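Side-chain contact in phosphotriesterase, putative (Deinococcus radiodurans, PDB 4J35), which is probably a lactonase using two divalent metal ions, here in a form engineered for organophosphate hydrolysis: residues Arg80-Ser83 and Gln89-Cys92. The protein carries 7 engineered substitutions. Numbering follows the deposited sequence.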
ATOM      1  N   ARG A  80     -14.996  -6.653  -2.086  1.00 37.33           N
ATOM      2  CA  ARG A  80     -15.937  -7.341  -1.187  1.00 41.35           C
ATOM      3  C   ARG A  80     -16.344  -8.712  -1.719  1.00 37.90           C
ATOM      4  O   ARG A  80     -16.436  -9.673  -0.952  1.00 41.02           O
ATOM      5  CB  ARG A  80     -17.182  -6.486  -0.933  1.00 42.50           C
ATOM      6  CG  ARG A  80     -18.191  -7.128   0.017  1.00 49.60           C
ATOM      7  CD  ARG A  80     -19.162  -6.099   0.577  1.00 53.01           C
ATOM      8  NE  ARG A  80     -20.039  -5.571  -0.461  1.00 61.19           N
ATOM      9  CZ  ARG A  80     -20.978  -4.652  -0.263  1.00 50.54           C
ATOM     10  NH1 ARG A  80     -21.174  -4.137   0.940  1.00 60.61           N
ATOM     11  NH2 ARG A  80     -21.718  -4.243  -1.283  1.00 60.90           N
ATOM     12  N   GLU A  81     -16.545  -8.826  -3.026  1.00 41.82           N
ATOM     13  CA  GLU A  81     -16.843 -10.131  -3.614  1.00 43.10           C
ATOM     14  C   GLU A  81     -15.731 -11.124  -3.351  1.00 55.10           C
ATOM     15  O   GLU A  81     -15.998 -12.285  -3.040  1.00 46.69           O
ATOM     16  CB  GLU A  81     -17.007 -10.048  -5.126  1.00 46.61           C
ATOM     17  CG  GLU A  81     -18.234  -9.358  -5.609  1.00 53.69           C
ATOM     18  CD  GLU A  81     -18.330  -9.412  -7.121  1.00 60.91           C
ATOM     19  OE1 GLU A  81     -18.303 -10.532  -7.694  1.00 64.00           O
ATOM     20  OE2 GLU A  81     -18.422  -8.331  -7.735  1.00 65.91           O
ATOM     21  N   VAL A  82     -14.487 -10.680  -3.530  1.00 42.94           N
ATOM     22  CA  VAL A  82     -13.335 -11.559  -3.343  1.00 38.31           C
ATOM     23  C   VAL A  82     -13.240 -11.985  -1.874  1.00 40.85           C
ATOM     24  O   VAL A  82     -12.996 -13.149  -1.578  1.00 44.59           O
ATOM     25  CB  VAL A  82     -12.029 -10.854  -3.776  1.00 37.68           C
ATOM     26  CG1 VAL A  82     -10.822 -11.718  -3.469  1.00 36.51           C
ATOM     27  CG2 VAL A  82     -12.083 -10.512  -5.266  1.00 41.23           C
ATOM     28  N   SER A  83     -13.432 -11.029  -0.959  1.00 43.53           N
ATOM     29  CA  SER A  83     -13.398 -11.306   0.478  1.00 40.25           C
ATOM     30  C   SER A  83     -14.490 -12.270   0.927  1.00 44.90           C
ATOM     31  O   SER A  83     -14.226 -13.213   1.674  1.00 49.46           O
ATOM     32  CB  SER A  83     -13.533  -9.997   1.284  1.00 39.60           C
ATOM     33  OG  SER A  83     -13.427 -10.257   2.684  1.00 40.21           O
ATOM     34  N   GLN A  89      -9.620 -11.218   4.532  1.00 41.26           N
ATOM     35  CA  GLN A  89      -9.991  -9.869   4.938  1.00 40.73           C
ATOM     36  C   GLN A  89      -9.233  -8.855   4.084  1.00 35.26           C
ATOM     37  O   GLN A  89      -8.023  -8.994   3.875  1.00 36.63           O
ATOM     38  CB  GLN A  89      -9.709  -9.672   6.432  1.00 36.11           C
ATOM     39  CG  GLN A  89     -10.689 -10.487   7.287  1.00 42.00           C
ATOM     40  CD  GLN A  89     -10.308 -10.657   8.757  1.00 51.64           C
ATOM     41  OE1 GLN A  89      -9.140 -10.600   9.143  1.00 47.23           O
ATOM     42  NE2 GLN A  89     -11.316 -10.894   9.581  1.00 47.33           N
ATOM     43  N   ILE A  90      -9.956  -7.845   3.604  1.00 32.08           N
ATOM     44  CA  ILE A  90      -9.395  -6.833   2.704  1.00 27.54           C
ATOM     45  C   ILE A  90      -9.738  -5.426   3.186  1.00 34.37           C
ATOM     46  O   ILE A  90     -10.898  -5.096   3.430  1.00 35.15           O
ATOM     47  CB  ILE A  90      -9.852  -7.038   1.247  1.00 35.26           C
ATOM     48  CG1 ILE A  90      -9.516  -8.478   0.791  1.00 44.63           C
ATOM     49  CG2 ILE A  90      -9.182  -6.011   0.335  1.00 36.02           C
ATOM     50  CD1 ILE A  90      -9.942  -8.848  -0.688  1.00 32.18           C
ATOM     51  N   LEU A  91      -8.720  -4.600   3.354  1.00 31.69           N
ATOM     52  CA  LEU A  91      -8.965  -3.186   3.625  1.00 32.24           C
ATOM     53  C   LEU A  91      -8.781  -2.447   2.311  1.00 30.52           C
ATOM     54  O   LEU A  91      -7.917  -2.822   1.548  1.00 36.17           O
ATOM     55  CB  LEU A  91      -7.965  -2.634   4.650  1.00 32.40           C
ATOM     56  CG  LEU A  91      -8.142  -2.910   6.150  1.00 37.51           C
ATOM     57  CD1 LEU A  91      -7.837  -4.350   6.497  1.00 35.69           C
ATOM     58  CD2 LEU A  91      -7.243  -1.968   6.942  1.00 33.80           C
ATOM     59  N   CYS A  92      -9.551  -1.390   2.040  1.00 29.78           N
ATOM     60  CA  CYS A  92      -9.290  -0.586   0.855  1.00 28.04           C
ATOM     61  C   CYS A  92      -8.955   0.835   1.238  1.00 33.64           C
ATOM     62  O   CYS A  92      -9.104   1.202   2.385  1.00 32.91           O
ATOM     63  CB  CYS A  92     -10.458  -0.619  -0.138  1.00 37.19           C
ATOM     64  SG  CYS A  92     -11.931   0.254   0.347  1.00 39.27           S
TER
HETATM   65  O   HOH W   1     -12.846  -7.956   4.378  1.00 37.10           O
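I90 and V82 show how a helix is seated on its strand in a beta-alpha-beta unit, here strand 61-66, helix 76-86 and strand 89-91 of the phosphotriesterase TIM barrel. The isoleucine does the reaching. Its outer chain is fully extended (chi2 179°), which carries CD1 away from the strand and up against the helix. There the methyl meets V82 CG1 at 4.1 Å, one methyl against another, and the two side chains cross at about a right angle. The same CD1 lies 4.1 Å from S83 N and 4.3 Å from S83 CB, covering the helix backbone as well as a side chain. L79 also touches I90, while V82 packs on L46 and C49 of helix 42-58.

Beside this apolar patch runs a polar one. The S83 hydroxyl, with OG anti to its own nitrogen and beside its carbonyl carbon (chi1 -177°), hydrogen-bonds the carbonyl of L88 in the connecting turn. A water 2.9 Å from S83 OG donates to it and accepts the amide of I90, its oxygen 3.0 Å from I90 N. The backbones of Q89 and L91 hydrogen-bond to strand 61-66.

No direct hydrogen bond joins the two segments: van der Waals contact of I90 CD1 with V82 and S83 joins them directly, and a single water, donor to the serine and acceptor from the amide, links helix to strand. With the L88 carbonyl and this water as partners, the buried hydroxyl is satisfied.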